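Aldehyde dehydrogenase (Bartonella henselae, PDB 3I44) probably oxidises aldehydes to carboxylic acids, using a nicotinamide cofactor as the electron acceptor. Local coordinates at residues D104-I109 and M119-Q124; H294-S299 and P387-D392; S441-I446 and V455-H460. The protein carries 1 engineered substitution. One frame throughout, in Å; residues are numbered along the deposited sequence.

Contact 1: residues D104-I109 and M119-Q124; sequences DMAKTI and MALNAQ
A106 meets the helical turn A120-L121 at very short range. Its CB rests on the L121 backbone, 3.7 Å from L121 CA, and the L121 side chain comes down alongside: L121 CB is 3.8 Å from A106 CB and L121 CD1 4.0 Å from it. L121 CG stands anti to its own backbone N (chi1 -178°), and the further turn at chi2 lays CD1 beside the alanine methyl, on the exposed side of the contact. On the other flank the A120 methyl lies 3.4 Å from A106 O, so one methyl of each helix sits against backbone of the other. One turn further along, I109 slants across Q124. I109 CG2 touches Q124 CB at 4.0 Å and also meets CG, while CD1 of the same isoleucine reaches Q124 CB from its other branch. The Q124 chain bends at chi2 (-85°), and the amide beyond the bend is held by N172, whose O accepts from Q124 NE2. Behind these residues, T125 packs on A106 and I109, and M175 of helix 174-188 packs on I109. Helix 117-141 widens within 119-124 into a pi-type turn in which M119 O takes both A123 N and Q124 N. The short axes approach to 8.2 Å at an angle of 109°, a closeness that the small methyls of A106 and A120 allow. Across it the contact is van der Waals, and Q124 NE2 donates to N172 O outside it, so helices 102-113 and 117-141 meet by close apolar packing.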
ATOM      1  N   ASP A 104     -19.843  15.953  26.960  1.00 25.67           N
ATOM      2  CA  ASP A 104     -20.539  16.436  25.752  1.00 25.68           C
ATOM      3  C   ASP A 104     -20.368  15.436  24.619  1.00 24.43           C
ATOM      4  O   ASP A 104     -21.302  15.135  23.872  1.00 24.20           O
ATOM      5  CB  ASP A 104     -19.968  17.799  25.276  1.00 26.31           C
ATOM      6  CG  ASP A 104     -20.421  18.970  26.137  1.00 30.47           C
ATOM      7  OD1 ASP A 104     -21.432  18.828  26.849  1.00 32.76           O
ATOM      8  OD2 ASP A 104     -19.755  20.034  26.096  1.00 35.33           O
ATOM      9  N   MET A 105     -19.161  14.886  24.506  1.00 23.81           N
ATOM     10  CA  MET A 105     -18.867  13.908  23.456  1.00 22.65           C
ATOM     11  C   MET A 105     -19.621  12.594  23.642  1.00 21.79           C
ATOM     12  O   MET A 105     -20.217  12.054  22.676  1.00 19.75           O
ATOM     13  CB  MET A 105     -17.347  13.670  23.370  1.00 23.11           C
ATOM     14  CG  MET A 105     -16.918  12.744  22.227  1.00 22.94           C
ATOM     15  SD  MET A 105     -17.223  13.453  20.609  1.00 22.58           S
ATOM     16  CE  MET A 105     -15.929  14.703  20.489  1.00 22.29           C
ATOM     17  N   ALA A 106     -19.612  12.082  24.879  1.00 20.87           N
ATOM     18  CA  ALA A 106     -20.390  10.891  25.217  1.00 20.77           C
ATOM     19  C   ALA A 106     -21.890  11.046  24.897  1.00 20.56           C
ATOM     20  O   ALA A 106     -22.518  10.153  24.333  1.00 21.46           O
ATOM     21  CB  ALA A 106     -20.202  10.535  26.706  1.00 21.11           C
ATOM     22  N   LYS A 107     -22.479  12.154  25.312  1.00 20.97           N
ATOM     23  CA  LYS A 107     -23.912  12.405  25.051  1.00 21.12           C
ATOM     24  C   LYS A 107     -24.195  12.495  23.539  1.00 20.57           C
ATOM     25  O   LYS A 107     -25.186  11.944  23.060  1.00 20.10           O
ATOM     26  CB  LYS A 107     -24.393  13.679  25.787  1.00 20.88           C
ATOM     27  N   THR A 108     -23.299  13.155  22.798  1.00 21.25           N
ATOM     28  CA  THR A 108     -23.443  13.324  21.351  1.00 21.06           C
ATOM     29  C   THR A 108     -23.390  11.954  20.655  1.00 21.52           C
ATOM     30  O   THR A 108     -24.260  11.609  19.840  1.00 21.23           O
ATOM     31  CB  THR A 108     -22.384  14.221  20.813  1.00 21.60           C
ATOM     32  OG1 THR A 108     -22.446  15.489  21.471  1.00 22.58           O
ATOM     33  CG2 THR A 108     -22.516  14.422  19.299  1.00 22.23           C
ATOM     34  N   ILE A 109     -22.396  11.148  21.018  1.00 21.04           N
ATOM     35  CA  ILE A 109     -22.266   9.818  20.433  1.00 20.33           C
ATOM     36  C   ILE A 109     -23.469   8.943  20.752  1.00 21.39           C
ATOM     37  O   ILE A 109     -24.042   8.319  19.850  1.00 21.96           O
ATOM     38  CB  ILE A 109     -20.969   9.120  20.868  1.00 20.28           C
ATOM     39  CG1 ILE A 109     -19.756   9.873  20.265  1.00 20.91           C
ATOM     40  CG2 ILE A 109     -21.031   7.625  20.465  1.00 17.68           C
ATOM     41  CD1 ILE A 109     -18.341   9.381  20.754  1.00 20.19           C
ATOM     42  N   MET A 119     -21.216   3.372  28.438  1.00 22.58           N
ATOM     43  CA  MET A 119     -20.191   2.911  27.504  1.00 22.03           C
ATOM     44  C   MET A 119     -19.878   3.976  26.452  1.00 21.34           C
ATOM     45  O   MET A 119     -18.780   3.983  25.922  1.00 20.10           O
ATOM     46  CB  MET A 119     -20.485   1.535  26.906  1.00 22.03           C
ATOM     47  CG  MET A 119     -21.535   1.472  25.747  1.00 24.00           C
ATOM     48  SD  MET A 119     -20.960   1.920  24.092  1.00 24.69           S
ATOM     49  CE  MET A 119     -19.891   0.501  23.752  1.00 21.03           C
ATOM     50  N   ALA A 120     -20.801   4.915  26.214  1.00 20.93           N
ATOM     51  CA  ALA A 120     -20.527   6.067  25.363  1.00 21.82           C
ATOM     52  C   ALA A 120     -19.380   6.890  25.978  1.00 21.66           C
ATOM     53  O   ALA A 120     -18.550   7.454  25.260  1.00 22.64           O
ATOM     54  CB  ALA A 120     -21.814   6.964  25.181  1.00 20.58           C
ATOM     55  N   LEU A 121     -19.357   7.017  27.302  1.00 22.50           N
ATOM     56  CA  LEU A 121     -18.249   7.720  27.978  1.00 23.06           C
ATOM     57  C   LEU A 121     -17.030   6.807  28.132  1.00 23.36           C
ATOM     58  O   LEU A 121     -15.944   7.179  27.697  1.00 23.36           O
ATOM     59  CB  LEU A 121     -18.662   8.269  29.347  1.00 23.32           C
ATOM     60  CG  LEU A 121     -17.608   9.065  30.131  1.00 24.88           C
ATOM     61  CD1 LEU A 121     -17.227  10.364  29.372  1.00 26.49           C
ATOM     62  CD2 LEU A 121     -18.083   9.426  31.545  1.00 24.71           C
ATOM     63  N   ASN A 122     -17.191   5.619  28.724  1.00 23.56           N
ATOM     64  CA  ASN A 122     -16.026   4.826  29.134  1.00 23.89           C
ATOM     65  C   ASN A 122     -15.351   4.005  28.016  1.00 23.68           C
ATOM     66  O   ASN A 122     -14.288   3.448  28.231  1.00 22.77           O
ATOM     67  CB  ASN A 122     -16.335   3.936  30.349  1.00 25.17           C
ATOM     68  CG  ASN A 122     -17.293   2.799  30.045  1.00 29.77           C
ATOM     69  OD1 ASN A 122     -17.232   2.149  28.970  1.00 34.05           O
ATOM     70  ND2 ASN A 122     -18.171   2.496  31.028  1.00 34.49           N
ATOM     71  N   ALA A 123     -15.967   3.929  26.839  1.00 21.90           N
ATOM     72  CA  ALA A 123     -15.387   3.206  25.723  1.00 21.95           C
ATOM     73  C   ALA A 123     -15.404   4.072  24.472  1.00 21.34           C
ATOM     74  O   ALA A 123     -14.355   4.383  23.952  1.00 21.75           O
ATOM     75  CB  ALA A 123     -16.098   1.893  25.512  1.00 20.88           C
ATOM     76  N   GLN A 124     -16.577   4.521  24.013  1.00 22.18           N
ATOM     77  CA  GLN A 124     -16.622   5.338  22.772  1.00 21.30           C
ATOM     78  C   GLN A 124     -15.737   6.594  22.908  1.00 22.35           C
ATOM     79  O   GLN A 124     -14.945   6.907  22.011  1.00 23.62           O
ATOM     80  CB  GLN A 124     -18.059   5.699  22.390  1.00 20.69           C
ATOM     81  CG  GLN A 124     -18.925   4.502  21.939  1.00 19.56           C
ATOM     82  CD  GLN A 124     -18.754   4.192  20.462  1.00 19.96           C
ATOM     83  OE1 GLN A 124     -18.003   4.874  19.748  1.00 19.45           O
ATOM     84  NE2 GLN A 124     -19.441   3.144  19.988  1.00 22.02           N
TER

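Contact 2: residues H294-S299 and P387-D392; sequences HCFYNS and PTVFAD
F296 reaches from the last turn of helix 287-296 to the start of strand 388-391 and carries most of the buried surface. Its CG is anti to the carbonyl carbon (chi1 -58°), and this swings the ring out toward the strand. P387 covers one face: its CB lies 4.2 Å from the ring centroid and only 13° off the normal, a CH-pi contact displaced toward the rim, where F296 CE2 is the nearest ring atom. The pyrrolidine and the phenyl cross at about a right angle. V389 comes at the edge instead, with its CG2 branch 4.0 Å from F296 CZ and near the ring plane. Between the two, T388 turns its CB away, yet its carbonyl O faces the same edge, 3.8 Å from F296 CE1. The phenyl is thus met on a face and along its rim by three consecutive residues, P387 to V389. A327 of helix 316-329 and P407 add to the packing on the phenylalanine, while A323 of that helix touches V389. T388 OG1 is hydrogen-bonded to R386 O and G372 N. Strand 388-391 runs between 367-370, its antiparallel neighbour, and 408-414, which is parallel to it. A helix packing through an aromatic side chain against a largely parallel sheet fits the layered alpha/beta architecture of the catalytic domain in aldehyde dehydrogenases.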
ATOM      1  N   HIS A 294     -18.681 -10.355  24.304  1.00 23.57           N
ATOM      2  CA  HIS A 294     -17.889  -9.550  23.351  1.00 22.93           C
ATOM      3  C   HIS A 294     -18.703  -9.417  22.017  1.00 22.54           C
ATOM      4  O   HIS A 294     -18.742  -8.342  21.401  1.00 21.86           O
ATOM      5  CB  HIS A 294     -16.501 -10.204  23.092  1.00 22.47           C
ATOM      6  CG  HIS A 294     -15.537  -9.323  22.363  1.00 21.83           C
ATOM      7  ND1 HIS A 294     -14.210  -9.658  22.178  1.00 22.33           N
ATOM      8  CD2 HIS A 294     -15.703  -8.112  21.775  1.00 20.70           C
ATOM      9  CE1 HIS A 294     -13.601  -8.681  21.527  1.00 23.28           C
ATOM     10  NE2 HIS A 294     -14.488  -7.737  21.259  1.00 22.17           N
ATOM     11  N   CYS A 295     -19.354 -10.509  21.596  1.00 22.60           N
ATOM     12  CA  CYS A 295     -20.186 -10.492  20.399  1.00 22.62           C
ATOM     13  C   CYS A 295     -21.308  -9.436  20.434  1.00 22.97           C
ATOM     14  O   CYS A 295     -21.573  -8.782  19.428  1.00 23.25           O
ATOM     15  CB  CYS A 295     -20.785 -11.878  20.122  1.00 22.68           C
ATOM     16  SG  CYS A 295     -21.521 -12.030  18.438  1.00 24.45           S
ATOM     17  N   PHE A 296     -21.951  -9.248  21.583  1.00 22.81           N
ATOM     18  CA  PHE A 296     -23.076  -8.326  21.670  1.00 22.81           C
ATOM     19  C   PHE A 296     -22.680  -6.891  22.000  1.00 22.74           C
ATOM     20  O   PHE A 296     -23.503  -5.971  21.873  1.00 22.76           O
ATOM     21  CB  PHE A 296     -24.100  -8.808  22.706  1.00 22.95           C
ATOM     22  CG  PHE A 296     -24.666 -10.214  22.425  1.00 23.02           C
ATOM     23  CD1 PHE A 296     -24.831 -10.684  21.118  1.00 23.77           C
ATOM     24  CD2 PHE A 296     -25.023 -11.044  23.483  1.00 22.38           C
ATOM     25  CE1 PHE A 296     -25.340 -11.985  20.874  1.00 24.39           C
ATOM     26  CE2 PHE A 296     -25.572 -12.333  23.252  1.00 23.65           C
ATOM     27  CZ  PHE A 296     -25.696 -12.807  21.950  1.00 23.25           C
ATOM     28  N   TYR A 297     -21.442  -6.694  22.434  1.00 21.64           N
ATOM     29  CA  TYR A 297     -20.969  -5.371  22.816  1.00 21.77           C
ATOM     30  C   TYR A 297     -21.119  -4.408  21.645  1.00 21.00           C
ATOM     31  O   TYR A 297     -20.868  -4.766  20.472  1.00 22.06           O
ATOM     32  CB  TYR A 297     -19.501  -5.454  23.269  1.00 21.61           C
ATOM     33  CG  TYR A 297     -18.970  -4.217  23.945  1.00 22.21           C
ATOM     34  CD1 TYR A 297     -19.484  -3.781  25.145  1.00 25.85           C
ATOM     35  CD2 TYR A 297     -17.934  -3.501  23.384  1.00 24.25           C
ATOM     36  CE1 TYR A 297     -18.978  -2.620  25.777  1.00 28.01           C
ATOM     37  CE2 TYR A 297     -17.424  -2.374  23.978  1.00 26.90           C
ATOM     38  CZ  TYR A 297     -17.924  -1.942  25.186  1.00 28.21           C
ATOM     39  OH  TYR A 297     -17.371  -0.805  25.762  1.00 31.83           O
ATOM     40  N   ASN A 298     -21.507  -3.185  21.952  1.00 21.20           N
ATOM     41  CA  ASN A 298     -21.842  -2.181  20.915  1.00 20.91           C
ATOM     42  C   ASN A 298     -22.887  -2.730  19.925  1.00 21.17           C
ATOM     43  O   ASN A 298     -22.906  -2.357  18.742  1.00 22.21           O
ATOM     44  CB  ASN A 298     -20.580  -1.750  20.164  1.00 20.77           C
ATOM     45  CG  ASN A 298     -20.684  -0.352  19.572  1.00 20.24           C
ATOM     46  OD1 ASN A 298     -21.282   0.562  20.172  1.00 19.87           O
ATOM     47  ND2 ASN A 298     -20.071  -0.166  18.408  1.00 18.21           N
ATOM     48  N   SER A 299     -23.748  -3.608  20.434  1.00 21.15           N
ATOM     49  CA  SER A 299     -24.797  -4.278  19.665  1.00 20.71           C
ATOM     50  C   SER A 299     -24.236  -4.984  18.433  1.00 21.52           C
ATOM     51  O   SER A 299     -24.913  -5.105  17.406  1.00 21.92           O
ATOM     52  CB  SER A 299     -25.900  -3.294  19.296  1.00 20.78           C
ATOM     53  OG  SER A 299     -26.331  -2.574  20.458  1.00 15.98           O
ATOM     54  N   PRO A 387     -30.846  -9.818  21.103  1.00 24.48           N
ATOM     55  CA  PRO A 387     -29.677 -10.681  21.166  1.00 23.87           C
ATOM     56  C   PRO A 387     -30.013 -12.092  20.708  1.00 23.29           C
ATOM     57  O   PRO A 387     -30.894 -12.745  21.273  1.00 23.66           O
ATOM     58  CB  PRO A 387     -29.300 -10.658  22.641  1.00 24.50           C
ATOM     59  CG  PRO A 387     -29.802  -9.389  23.144  1.00 24.83           C
ATOM     60  CD  PRO A 387     -31.047  -9.067  22.347  1.00 24.62           C
ATOM     61  N   THR A 388     -29.327 -12.562  19.685  1.00 22.67           N
ATOM     62  CA  THR A 388     -29.690 -13.801  19.010  1.00 22.27           C
ATOM     63  C   THR A 388     -28.507 -14.754  18.933  1.00 22.95           C
ATOM     64  O   THR A 388     -27.373 -14.337  18.657  1.00 23.32           O
ATOM     65  CB  THR A 388     -30.228 -13.452  17.570  1.00 22.38           C
ATOM     66  OG1 THR A 388     -31.364 -12.584  17.704  1.00 22.24           O
ATOM     67  CG2 THR A 388     -30.600 -14.706  16.777  1.00 22.22           C
ATOM     68  N   VAL A 389     -28.766 -16.033  19.179  1.00 22.83           N
ATOM     69  CA  VAL A 389     -27.770 -17.074  19.058  1.00 23.12           C
ATOM     70  C   VAL A 389     -28.240 -18.154  18.084  1.00 23.40           C
ATOM     71  O   VAL A 389     -29.349 -18.686  18.230  1.00 24.34           O
ATOM     72  CB  VAL A 389     -27.439 -17.690  20.458  1.00 22.77           C
ATOM     73  CG1 VAL A 389     -26.464 -18.833  20.352  1.00 23.22           C
ATOM     74  CG2 VAL A 389     -26.892 -16.627  21.428  1.00 24.57           C
ATOM     75  N   PHE A 390     -27.386 -18.503  17.110  1.00 23.68           N
ATOM     76  CA  PHE A 390     -27.573 -19.680  16.270  1.00 23.85           C
ATOM     77  C   PHE A 390     -26.525 -20.726  16.590  1.00 24.65           C
ATOM     78  O   PHE A 390     -25.377 -20.369  16.880  1.00 25.63           O
ATOM     79  CB  PHE A 390     -27.451 -19.301  14.789  1.00 24.10           C
ATOM     80  CG  PHE A 390     -28.594 -18.492  14.263  1.00 24.11           C
ATOM     81  CD1 PHE A 390     -29.766 -19.124  13.842  1.00 25.87           C
ATOM     82  CD2 PHE A 390     -28.515 -17.108  14.197  1.00 25.84           C
ATOM     83  CE1 PHE A 390     -30.836 -18.375  13.340  1.00 26.36           C
ATOM     84  CE2 PHE A 390     -29.572 -16.354  13.703  1.00 27.16           C
ATOM     85  CZ  PHE A 390     -30.735 -16.995  13.260  1.00 25.88           C
ATOM     86  N   ALA A 391     -26.911 -22.005  16.526  1.00 24.71           N
ATOM     87  CA  ALA A 391     -26.008 -23.138  16.684  1.00 25.74           C
ATOM     88  C   ALA A 391     -26.158 -24.054  15.472  1.00 26.79           C
ATOM     89  O   ALA A 391     -27.059 -23.846  14.642  1.00 27.20           O
ATOM     90  CB  ALA A 391     -26.280 -23.908  17.995  1.00 25.53           C
ATOM     91  N   ASP A 392     -25.275 -25.050  15.361  1.00 27.78           N
ATOM     92  CA  ASP A 392     -25.207 -25.917  14.184  1.00 29.27           C
ATOM     93  C   ASP A 392     -25.154 -25.095  12.885  1.00 29.51           C
ATOM     94  O   ASP A 392     -25.849 -25.398  11.912  1.00 30.11           O
ATOM     95  CB  ASP A 392     -26.391 -26.885  14.203  1.00 29.68           C
ATOM     96  CG  ASP A 392     -26.550 -27.534  15.568  1.00 31.94           C
ATOM     97  OD1 ASP A 392     -25.526 -28.072  16.052  1.00 34.58           O
ATOM     98  OD2 ASP A 392     -27.660 -27.460  16.170  1.00 33.69           O
TER

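Contact 3: residues S441-I446 and V455-H460; sequences SKCRRI and VEVNGH
C443 projects from helix 440-449 toward the end of strand 454-457, and its short side chain makes the whole link from the helix side. CB is the first atom to touch: it lies 3.9 Å from V457 CG1. With SG anti to the carbonyl carbon (chi1 -72°), the sulfur then passes along the same methyl, 3.6 Å from V457 CG1. At its tip SG also meets the amide of N458, 3.7 Å from ND2. V457 supplies only its CG1 branch, which stands anti to the backbone N and faces the helix. The sulfur merely packs against the N458 amide, whose ND2 is held by the O of S437, a residue of the loop before the helix that also touches C443. Beyond V457 the chain reverses in a type I' turn to H460. V457 O is gripped twice: H460 N donates at 2.9 Å and H460 ND1 at 3.0 Å, from opposite faces of the carbonyl plane. The imidazole bond is bent, with an N-H...O angle of 137°. That ring stacks on Y496 of the second subunit, whose S495 OG bonds to V457 N and H460 O. R444 NE pairs with the terminal carboxylate of W497 of the second subunit, and V455 joins a parallel ladder with a strand of that chain, continuing the sheet across the interface. Strand 432-436, helix 440-449 and strand 454-457 form a beta-alpha-beta crossover, and C443 on V457 is the packing of its helix onto its second strand, at the edge where the two subunits' sheets meet.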
ATOM      1  N   SER A 441       1.162 -23.968  24.390  1.00 24.41           N
ATOM      2  CA  SER A 441       1.611 -24.572  23.146  1.00 24.24           C
ATOM      3  C   SER A 441       0.533 -24.641  22.100  1.00 24.13           C
ATOM      4  O   SER A 441       0.785 -24.370  20.925  1.00 21.87           O
ATOM      5  CB  SER A 441       2.150 -25.983  23.364  1.00 24.16           C
ATOM      6  OG  SER A 441       3.334 -25.889  24.125  1.00 26.32           O
ATOM      7  N   LYS A 442      -0.647 -25.072  22.512  1.00 24.16           N
ATOM      8  CA  LYS A 442      -1.768 -25.148  21.590  1.00 24.76           C
ATOM      9  C   LYS A 442      -2.185 -23.720  21.107  1.00 24.11           C
ATOM     10  O   LYS A 442      -2.424 -23.469  19.927  1.00 23.36           O
ATOM     11  CB  LYS A 442      -2.914 -25.922  22.251  1.00 25.13           C
ATOM     12  CG  LYS A 442      -4.011 -26.305  21.276  1.00 27.88           C
ATOM     13  CD  LYS A 442      -4.855 -27.469  21.780  1.00 30.88           C
ATOM     14  CE  LYS A 442      -5.661 -27.063  23.017  1.00 31.70           C
ATOM     15  NZ  LYS A 442      -6.207 -28.300  23.567  1.00 31.23           N
ATOM     16  N   CYS A 443      -2.214 -22.774  22.020  1.00 24.22           N
ATOM     17  CA  CYS A 443      -2.455 -21.381  21.648  1.00 24.31           C
ATOM     18  C   CYS A 443      -1.480 -20.922  20.564  1.00 24.64           C
ATOM     19  O   CYS A 443      -1.882 -20.274  19.601  1.00 24.15           O
ATOM     20  CB  CYS A 443      -2.374 -20.446  22.863  1.00 24.19           C
ATOM     21  SG  CYS A 443      -3.753 -20.597  24.001  1.00 23.97           S
ATOM     22  N   ARG A 444      -0.208 -21.275  20.719  1.00 24.73           N
ATOM     23  CA  ARG A 444       0.814 -20.847  19.789  1.00 24.84           C
ATOM     24  C   ARG A 444       0.645 -21.489  18.425  1.00 24.67           C
ATOM     25  O   ARG A 444       0.719 -20.788  17.421  1.00 24.41           O
ATOM     26  CB  ARG A 444       2.206 -21.138  20.340  1.00 24.75           C
ATOM     27  CG  ARG A 444       2.596 -20.208  21.436  1.00 24.57           C
ATOM     28  CD  ARG A 444       3.913 -20.631  22.044  1.00 24.49           C
ATOM     29  NE  ARG A 444       4.407 -19.640  22.987  1.00 24.81           N
ATOM     30  CZ  ARG A 444       5.627 -19.662  23.513  1.00 25.92           C
ATOM     31  NH1 ARG A 444       6.465 -20.643  23.216  1.00 28.16           N
ATOM     32  NH2 ARG A 444       6.014 -18.705  24.331  1.00 26.11           N
ATOM     33  N   ARG A 445       0.429 -22.798  18.387  1.00 24.42           N
ATOM     34  CA  ARG A 445       0.171 -23.501  17.121  1.00 25.82           C
ATOM     35  C   ARG A 445      -0.992 -22.890  16.343  1.00 25.19           C
ATOM     36  O   ARG A 445      -0.878 -22.650  15.139  1.00 25.91           O
ATOM     37  CB  ARG A 445      -0.183 -24.978  17.328  1.00 26.59           C
ATOM     38  CG  ARG A 445       0.895 -25.858  17.832  1.00 29.06           C
ATOM     39  CD  ARG A 445       0.532 -27.368  17.616  1.00 30.15           C
ATOM     40  NE  ARG A 445      -0.581 -27.801  18.478  1.00 31.66           N
ATOM     41  CZ  ARG A 445      -0.468 -28.189  19.748  1.00 28.91           C
ATOM     42  NH1 ARG A 445       0.697 -28.189  20.366  1.00 29.47           N
ATOM     43  NH2 ARG A 445      -1.542 -28.546  20.419  1.00 29.92           N
ATOM     44  N   ILE A 446      -2.113 -22.674  17.028  1.00 25.21           N
ATOM     45  CA  ILE A 446      -3.318 -22.148  16.391  1.00 24.22           C
ATOM     46  C   ILE A 446      -3.153 -20.687  15.932  1.00 24.15           C
ATOM     47  O   ILE A 446      -3.571 -20.344  14.801  1.00 23.73           O
ATOM     48  CB  ILE A 446      -4.588 -22.319  17.292  1.00 24.35           C
ATOM     49  CG1 ILE A 446      -4.789 -23.792  17.702  1.00 23.94           C
ATOM     50  CG2 ILE A 446      -5.830 -21.811  16.569  1.00 21.82           C
ATOM     51  CD1 ILE A 446      -4.896 -24.773  16.543  1.00 26.97           C
ATOM     52  N   VAL A 455      -4.538 -11.274  16.522  1.00 19.76           N
ATOM     53  CA  VAL A 455      -5.003 -12.481  17.222  1.00 19.31           C
ATOM     54  C   VAL A 455      -5.004 -12.112  18.699  1.00 20.10           C
ATOM     55  O   VAL A 455      -3.972 -11.728  19.229  1.00 19.97           O
ATOM     56  CB  VAL A 455      -4.134 -13.694  16.941  1.00 19.80           C
ATOM     57  CG1 VAL A 455      -4.638 -14.984  17.667  1.00 18.38           C
ATOM     58  CG2 VAL A 455      -4.063 -13.985  15.450  1.00 19.56           C
ATOM     59  N   GLU A 456      -6.176 -12.178  19.333  1.00 19.95           N
ATOM     60  CA  GLU A 456      -6.293 -12.029  20.805  1.00 19.84           C
ATOM     61  C   GLU A 456      -6.433 -13.390  21.485  1.00 19.24           C
ATOM     62  O   GLU A 456      -7.414 -14.119  21.258  1.00 19.59           O
ATOM     63  CB  GLU A 456      -7.455 -11.123  21.187  1.00 19.37           C
ATOM     64  CG  GLU A 456      -7.255  -9.698  20.647  1.00 22.34           C
ATOM     65  CD  GLU A 456      -8.302  -8.700  21.117  1.00 24.25           C
ATOM     66  OE1 GLU A 456      -9.008  -8.978  22.128  1.00 23.99           O
ATOM     67  OE2 GLU A 456      -8.390  -7.648  20.435  1.00 22.73           O
ATOM     68  N   VAL A 457      -5.450 -13.712  22.321  1.00 18.48           N
ATOM     69  CA  VAL A 457      -5.409 -14.993  23.051  1.00 18.65           C
ATOM     70  C   VAL A 457      -5.856 -14.819  24.492  1.00 19.36           C
ATOM     71  O   VAL A 457      -5.354 -13.935  25.228  1.00 19.37           O
ATOM     72  CB  VAL A 457      -3.963 -15.582  23.031  1.00 19.45           C
ATOM     73  CG1 VAL A 457      -3.841 -16.964  23.802  1.00 17.84           C
ATOM     74  CG2 VAL A 457      -3.504 -15.749  21.599  1.00 19.19           C
ATOM     75  N   ASN A 458      -6.799 -15.674  24.895  1.00 20.41           N
ATOM     76  CA  ASN A 458      -7.273 -15.812  26.267  1.00 20.27           C
ATOM     77  C   ASN A 458      -7.746 -14.495  26.890  1.00 20.85           C
ATOM     78  O   ASN A 458      -7.472 -14.201  28.041  1.00 20.59           O
ATOM     79  CB  ASN A 458      -6.209 -16.503  27.104  1.00 20.06           C
ATOM     80  CG  ASN A 458      -6.051 -17.932  26.712  1.00 21.04           C
ATOM     81  OD1 ASN A 458      -7.014 -18.554  26.246  1.00 21.02           O
ATOM     82  ND2 ASN A 458      -4.838 -18.472  26.844  1.00 19.39           N
ATOM     83  N   GLY A 459      -8.437 -13.683  26.085  1.00 21.08           N
ATOM     84  CA  GLY A 459      -8.961 -12.427  26.560  1.00 21.07           C
ATOM     85  C   GLY A 459      -7.950 -11.319  26.724  1.00 21.52           C
ATOM     86  O   GLY A 459      -8.306 -10.238  27.197  1.00 21.44           O
ATOM     87  N   HIS A 460      -6.690 -11.563  26.345  1.00 22.43           N
ATOM     88  CA  HIS A 460      -5.675 -10.508  26.420  1.00 22.78           C
ATOM     89  C   HIS A 460      -5.752  -9.524  25.260  1.00 22.07           C
ATOM     90  O   HIS A 460      -5.611  -9.876  24.101  1.00 21.14           O
ATOM     91  CB  HIS A 460      -4.280 -11.109  26.497  1.00 23.02           C
ATOM     92  CG  HIS A 460      -4.024 -11.852  27.766  1.00 24.91           C
ATOM     93  ND1 HIS A 460      -3.967 -13.227  27.827  1.00 29.05           N
ATOM     94  CD2 HIS A 460      -3.834 -11.409  29.033  1.00 28.00           C
ATOM     95  CE1 HIS A 460      -3.736 -13.602  29.073  1.00 29.00           C
ATOM     96  NE2 HIS A 460      -3.661 -12.518  29.827  1.00 30.21           N
TER

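The three contacts follow one another along the chain. Contact 1 and contact 2 have centres 23 Å apart but touch at their margins: M119 CE is 3.4 Å from Y297 CZ, and Q124 NE2 lies 3.2 Å from N298 OD1, a weak hydrogen bond. N172 O ties them further, accepting from both Q124 and N298. Contacts 2 and 3 reach the same mixed sheet, which within this chain has seven strands, toward its two ends, with centres 22 Å apart and nearest atoms about 5 Å apart. Contact 3 is about 13 Å from contact 1 by nearest atoms and faces the second subunit. The sodium ion, held by I46, E112 and I199, lies about 10 Å from the I109 side chain of contact 1.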